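Local coordinates for TRAP-T family transporter, DctP (Periplasmic binding) subunit (Sulfitobacter sp. NAS-14.1, PDB 4PF8), which binds beta-D-galacturonate and probably delivers it to a TRAP transporter as its periplasmic solute-binding subunit, at residues M92-V102 and L126-I135. Numbering follows the deposited sequence.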
HETATM    1  N   MSE A  92      -5.300  -1.615   6.267  1.00 11.14           N
HETATM    2  CA  MSE A  92      -5.658  -0.770   7.400  1.00 10.76           C
HETATM    3  C   MSE A  92      -7.172  -0.546   7.485  1.00 13.72           C
HETATM    4  O   MSE A  92      -7.679  -0.135   8.518  1.00 12.67           O
HETATM    5  CB  MSE A  92      -4.938   0.564   7.271  1.00 14.89           C
HETATM    6  CG  MSE A  92      -5.170   1.515   8.396  1.00 22.55           C
HETATM    7 SE   MSE A  92      -4.152   0.976   9.909  0.58 16.60          SE
HETATM    8  CE  MSE A  92      -2.355   1.479   9.369  1.00 25.25           C
ATOM      9  N   GLY A  93      -7.902  -0.826   6.413  1.00 13.40           N
ATOM     10  CA  GLY A  93      -9.350  -0.670   6.434  1.00 17.60           C
ATOM     11  C   GLY A  93     -10.093  -1.432   7.536  1.00 24.43           C
ATOM     12  O   GLY A  93     -11.168  -1.024   7.970  1.00 22.27           O
ATOM     13  N   GLN A  94      -9.547  -2.545   8.012  1.00 24.59           N
ATOM     14  CA  GLN A  94     -10.215  -3.277   9.093  1.00 26.74           C
ATOM     15  C   GLN A  94     -10.101  -2.580  10.462  1.00 26.31           C
ATOM     16  O   GLN A  94     -11.085  -2.460  11.192  1.00 28.30           O
ATOM     17  CB  GLN A  94      -9.692  -4.715   9.170  1.00 32.45           C
ATOM     18  CG  GLN A  94     -10.489  -5.602  10.110  1.00 37.01           C
ATOM     19  CD  GLN A  94     -10.308  -7.084   9.818  1.00 44.92           C
ATOM     20  OE1 GLN A  94      -9.867  -7.468   8.732  1.00 50.85           O
ATOM     21  NE2 GLN A  94     -10.663  -7.925  10.789  1.00 46.82           N
ATOM     22  N   ALA A  95      -8.905  -2.114  10.801  1.00 17.98           N
ATOM     23  CA  ALA A  95      -8.663  -1.455  12.070  1.00 19.67           C
ATOM     24  C   ALA A  95      -9.206  -0.042  12.074  1.00 16.25           C
ATOM     25  O   ALA A  95      -9.646   0.455  13.109  1.00 17.57           O
ATOM     26  CB  ALA A  95      -7.170  -1.414  12.347  1.00 19.57           C
ATOM     27  N   VAL A  96      -9.126   0.612  10.918  1.00 12.89           N
ATOM     28  CA  VAL A  96      -9.467   2.023  10.795  1.00 12.32           C
ATOM     29  C   VAL A  96     -10.410   2.226   9.608  1.00 12.32           C
ATOM     30  O   VAL A  96      -9.979   2.474   8.486  1.00 12.31           O
ATOM     31  CB  VAL A  96      -8.203   2.882  10.614  1.00 11.78           C
ATOM     32  CG1 VAL A  96      -8.579   4.360  10.724  1.00 13.68           C
ATOM     33  CG2 VAL A  96      -7.156   2.471  11.649  1.00 16.15           C
ATOM     34  N   PRO A  97     -11.714   2.104   9.853  1.00 15.25           N
ATOM     35  CA  PRO A  97     -12.669   2.089   8.737  1.00 17.80           C
ATOM     36  C   PRO A  97     -12.575   3.286   7.776  1.00 15.91           C
ATOM     37  O   PRO A  97     -12.797   3.103   6.576  1.00 13.33           O
ATOM     38  CB  PRO A  97     -14.020   2.040   9.451  1.00 19.48           C
ATOM     39  CG  PRO A  97     -13.713   1.278  10.729  1.00 25.03           C
ATOM     40  CD  PRO A  97     -12.346   1.723  11.130  1.00 17.90           C
ATOM     41  N   ALA A  98     -12.225   4.473   8.271  1.00 16.91           N
ATOM     42  CA  ALA A  98     -12.125   5.642   7.392  1.00 17.79           C
ATOM     43  C   ALA A  98     -11.144   5.421   6.240  1.00 15.50           C
ATOM     44  O   ALA A  98     -11.327   5.954   5.133  1.00 16.48           O
ATOM     45  CB  ALA A  98     -11.729   6.877   8.186  1.00 19.37           C
ATOM     46  N   THR A  99     -10.120   4.611   6.467  1.00 11.93           N
ATOM     47  CA  THR A  99      -9.094   4.446   5.457  1.00  9.76           C
ATOM     48  C   THR A  99      -9.567   3.599   4.276  1.00 10.56           C
ATOM     49  O   THR A  99      -8.866   3.524   3.298  1.00 10.65           O
ATOM     50  CB  THR A  99      -7.780   3.846   6.003  1.00 12.05           C
ATOM     51  OG1 THR A  99      -8.006   2.508   6.470  1.00 11.96           O
ATOM     52  CG2 THR A  99      -7.232   4.715   7.113  1.00 13.96           C
ATOM     53  N   ASN A 100     -10.741   2.977   4.361  1.00 10.18           N
ATOM     54  CA  ASN A 100     -11.222   2.222   3.201  1.00 10.04           C
ATOM     55  C   ASN A 100     -11.349   3.079   1.959  1.00 10.84           C
ATOM     56  O   ASN A 100     -11.237   2.582   0.857  1.00  9.67           O
ATOM     57  CB  ASN A 100     -12.557   1.531   3.485  1.00 11.66           C
ATOM     58  CG  ASN A 100     -12.398   0.313   4.338  1.00 14.18           C
ATOM     59  OD1 ASN A 100     -11.715  -0.631   3.955  1.00 13.59           O
ATOM     60  ND2 ASN A 100     -13.004   0.326   5.515  1.00 19.46           N
ATOM     61  N   VAL A 101     -11.575   4.376   2.139  0.55 10.84           N
ATOM     62  CA  VAL A 101     -11.806   5.263   1.001  0.55 10.06           C
ATOM     63  C   VAL A 101     -10.660   5.287  -0.015  0.55 10.64           C
ATOM     64  O   VAL A 101     -10.893   5.507  -1.193  0.55 11.09           O
ATOM     65  CB  VAL A 101     -12.123   6.706   1.459  0.55 11.29           C
ATOM     66  CG1 VAL A 101     -13.356   6.720   2.349  0.55 27.31           C
ATOM     67  CG2 VAL A 101     -10.919   7.332   2.169  0.55 10.47           C
ATOM     68  N   VAL A 102      -9.422   5.080   0.422  1.00  9.55           N
ATOM     69  CA  VAL A 102      -8.284   5.100  -0.506  1.00 10.32           C
ATOM     70  C   VAL A 102      -8.103   3.778  -1.234  1.00 15.63           C
ATOM     71  O   VAL A 102      -7.326   3.690  -2.185  1.00 15.09           O
ATOM     72  CB  VAL A 102      -6.942   5.479   0.175  1.00 12.12           C
ATOM     73  CG1 VAL A 102      -7.081   6.800   0.872  1.00 12.37           C
ATOM     74  CG2 VAL A 102      -6.476   4.362   1.131  1.00 12.01           C
ATOM     75  N   LEU A 126      -7.783  11.534   7.491  1.00 15.11           N
ATOM     76  CA  LEU A 126      -7.374  10.158   7.678  1.00 12.72           C
ATOM     77  C   LEU A 126      -6.383  10.078   8.836  1.00 16.27           C
ATOM     78  O   LEU A 126      -6.438   9.148   9.644  1.00 14.89           O
ATOM     79  CB  LEU A 126      -6.780   9.583   6.385  1.00 12.49           C
ATOM     80  CG  LEU A 126      -7.775   9.366   5.238  1.00 17.32           C
ATOM     81  CD1 LEU A 126      -7.092   8.647   4.069  1.00 19.66           C
ATOM     82  CD2 LEU A 126      -8.978   8.577   5.681  1.00 18.96           C
ATOM     83  N   GLY A 127      -5.500  11.067   8.945  1.00 13.81           N
ATOM     84  CA  GLY A 127      -4.583  11.096  10.083  1.00 13.05           C
ATOM     85  C   GLY A 127      -5.326  11.124  11.413  1.00 16.45           C
ATOM     86  O   GLY A 127      -4.923  10.454  12.366  1.00 14.60           O
ATOM     87  N   LYS A 128      -6.407  11.900  11.499  1.00 16.60           N
ATOM     88  CA  LYS A 128      -7.210  11.963  12.728  1.00 15.96           C
ATOM     89  C   LYS A 128      -7.867  10.612  13.007  1.00 15.26           C
ATOM     90  O   LYS A 128      -7.901  10.151  14.139  1.00 16.12           O
ATOM     91  CB  LYS A 128      -8.257  13.085  12.620  1.00 21.10           C
ATOM     92  CG  LYS A 128      -9.188  13.230  13.815  1.00 30.66           C
ATOM     93  CD  LYS A 128     -10.064  14.492  13.689  1.00 36.35           C
ATOM     94  CE  LYS A 128     -11.100  14.617  14.820  1.00 39.88           C
ATOM     95  NZ  LYS A 128     -11.521  13.294  15.384  1.00 42.24           N
ATOM     96  N   ALA A 129      -8.384   9.963  11.965  1.00 14.38           N
ATOM     97  CA  ALA A 129      -8.991   8.642  12.133  1.00 13.88           C
ATOM     98  C   ALA A 129      -7.971   7.625  12.651  1.00 14.20           C
ATOM     99  O   ALA A 129      -8.289   6.796  13.503  1.00 13.50           O
ATOM    100  CB  ALA A 129      -9.592   8.163  10.818  1.00 14.91           C
ATOM    101  N   LEU A 130      -6.758   7.675  12.121  0.82 12.28           N
ATOM    102  CA  LEU A 130      -5.703   6.784  12.587  0.82 12.14           C
ATOM    103  C   LEU A 130      -5.370   7.047  14.052  0.82 12.60           C
ATOM    104  O   LEU A 130      -5.163   6.119  14.824  0.82 12.54           O
ATOM    105  CB  LEU A 130      -4.463   6.930  11.727  0.82 11.38           C
ATOM    106  CG  LEU A 130      -4.578   6.357  10.313  0.82 12.56           C
ATOM    107  CD1 LEU A 130      -3.546   6.996   9.384  0.82 18.60           C
ATOM    108  CD2 LEU A 130      -4.421   4.847  10.344  0.82 17.26           C
ATOM    109  N   GLU A 131      -5.327   8.316  14.445  1.00 13.55           N
ATOM    110  CA  GLU A 131      -4.976   8.661  15.816  1.00 14.57           C
ATOM    111  C   GLU A 131      -6.011   8.110  16.788  1.00 15.05           C
ATOM    112  O   GLU A 131      -5.676   7.691  17.899  1.00 15.49           O
ATOM    113  CB  GLU A 131      -4.865  10.184  15.971  1.00 17.30           C
ATOM    114  CG  GLU A 131      -4.348  10.621  17.330  1.00 23.43           C
ATOM    115  CD  GLU A 131      -4.310  12.142  17.498  1.00 30.33           C
ATOM    116  OE1 GLU A 131      -4.812  12.860  16.606  1.00 43.37           O
ATOM    117  OE2 GLU A 131      -3.782  12.621  18.517  1.00 38.01           O
ATOM    118  N   GLU A 132      -7.277   8.112  16.377  1.00 15.12           N
ATOM    119  CA  GLU A 132      -8.368   7.560  17.184  1.00 15.69           C
ATOM    120  C   GLU A 132      -8.224   6.073  17.443  1.00 17.52           C
ATOM    121  O   GLU A 132      -8.803   5.524  18.395  1.00 18.27           O
ATOM    122  CB  GLU A 132      -9.704   7.825  16.504  1.00 17.56           C
ATOM    123  CG  GLU A 132     -10.086   9.276  16.585  1.00 22.52           C
ATOM    124  CD  GLU A 132     -11.385   9.575  15.883  1.00 35.00           C
ATOM    125  OE1 GLU A 132     -11.882   8.683  15.149  1.00 40.47           O
ATOM    126  OE2 GLU A 132     -11.892  10.707  16.060  1.00 40.80           O
ATOM    127  N   LYS A 133      -7.470   5.410  16.577  1.00 13.85           N
ATOM    128  CA  LYS A 133      -7.246   3.984  16.703  1.00 14.92           C
ATOM    129  C   LYS A 133      -5.834   3.659  17.209  1.00 14.42           C
ATOM    130  O   LYS A 133      -5.372   2.527  17.095  1.00 16.06           O
ATOM    131  CB  LYS A 133      -7.488   3.314  15.352  1.00 12.80           C
ATOM    132  CG  LYS A 133      -8.934   3.393  14.873  1.00 14.94           C
ATOM    133  CD  LYS A 133      -9.880   2.770  15.861  1.00 17.16           C
ATOM    134  CE  LYS A 133     -11.290   2.595  15.306  1.00 23.37           C
ATOM    135  NZ  LYS A 133     -11.920   3.874  14.942  1.00 34.14           N
ATOM    136  N   GLY A 134      -5.137   4.657  17.745  1.00 12.10           N
ATOM    137  CA  GLY A 134      -3.824   4.405  18.332  1.00 13.71           C
ATOM    138  C   GLY A 134      -2.614   4.505  17.421  1.00 11.81           C
ATOM    139  O   GLY A 134      -1.553   3.949  17.724  1.00 12.03           O
ATOM    140  N   ILE A 135      -2.746   5.210  16.304  1.00 11.07           N
ATOM    141  CA  ILE A 135      -1.701   5.242  15.294  1.00  9.71           C
ATOM    142  C   ILE A 135      -1.406   6.698  14.938  1.00 10.37           C
ATOM    143  O   ILE A 135      -2.325   7.456  14.621  1.00 11.81           O
ATOM    144  CB  ILE A 135      -2.168   4.512  14.020  1.00  8.95           C
ATOM    145  CG1 ILE A 135      -2.458   3.051  14.339  1.00  8.91           C
ATOM    146  CG2 ILE A 135      -1.122   4.621  12.924  1.00 10.04           C
ATOM    147  CD1 ILE A 135      -3.166   2.320  13.189  1.00 12.94           C
TER
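Val-96 pushes both its methyls against the C-terminal end of helix 121-132, where a Schellman motif with Gly-134 at C-prime turns the chain into strand 135-141. This is apolar packing in a lobe of the family 7 solute-binding fold, joining the turn and 3-10 segment after helix 89-92 to that helix end. With CG1 anti to the backbone N (chi1 -171°), that methyl rests on Ala-129, 3.7 Å from Ala-129 O and also against its CB, while CG2 turns to Leu-130 CD2 and Lys-133. Traced outward, Lys-133 runs past Val-96 in the opposite sense: CB and CG each lie 3.8 Å from Val-96 CG2, then CG, CD and CE pass along Ala-95 O, with CE at 3.5 Å. Trimmed to an alanine, position 96 would probably open a gap over Ala-129 and Leu-130 and leave Lys-133 CB and CG without the methyl they lie against. Deeper in, the SE of selenomethionine Met-92 meets Ile-135 CD1 tip to tip at 3.7 Å; helix 70-79 adds Ile-74 against Met-92 and Leu-77 against Ile-135. Beside Val-96, Ala-98 CB abuts Ala-129 CB at 3.6 Å, a close approach that two small residues permit. At the other end Leu-126 splits its branches: CD2 lies 3.6 Å from Ala-98 O, and CD1 touches Val-102 CG1 at 3.7 Å.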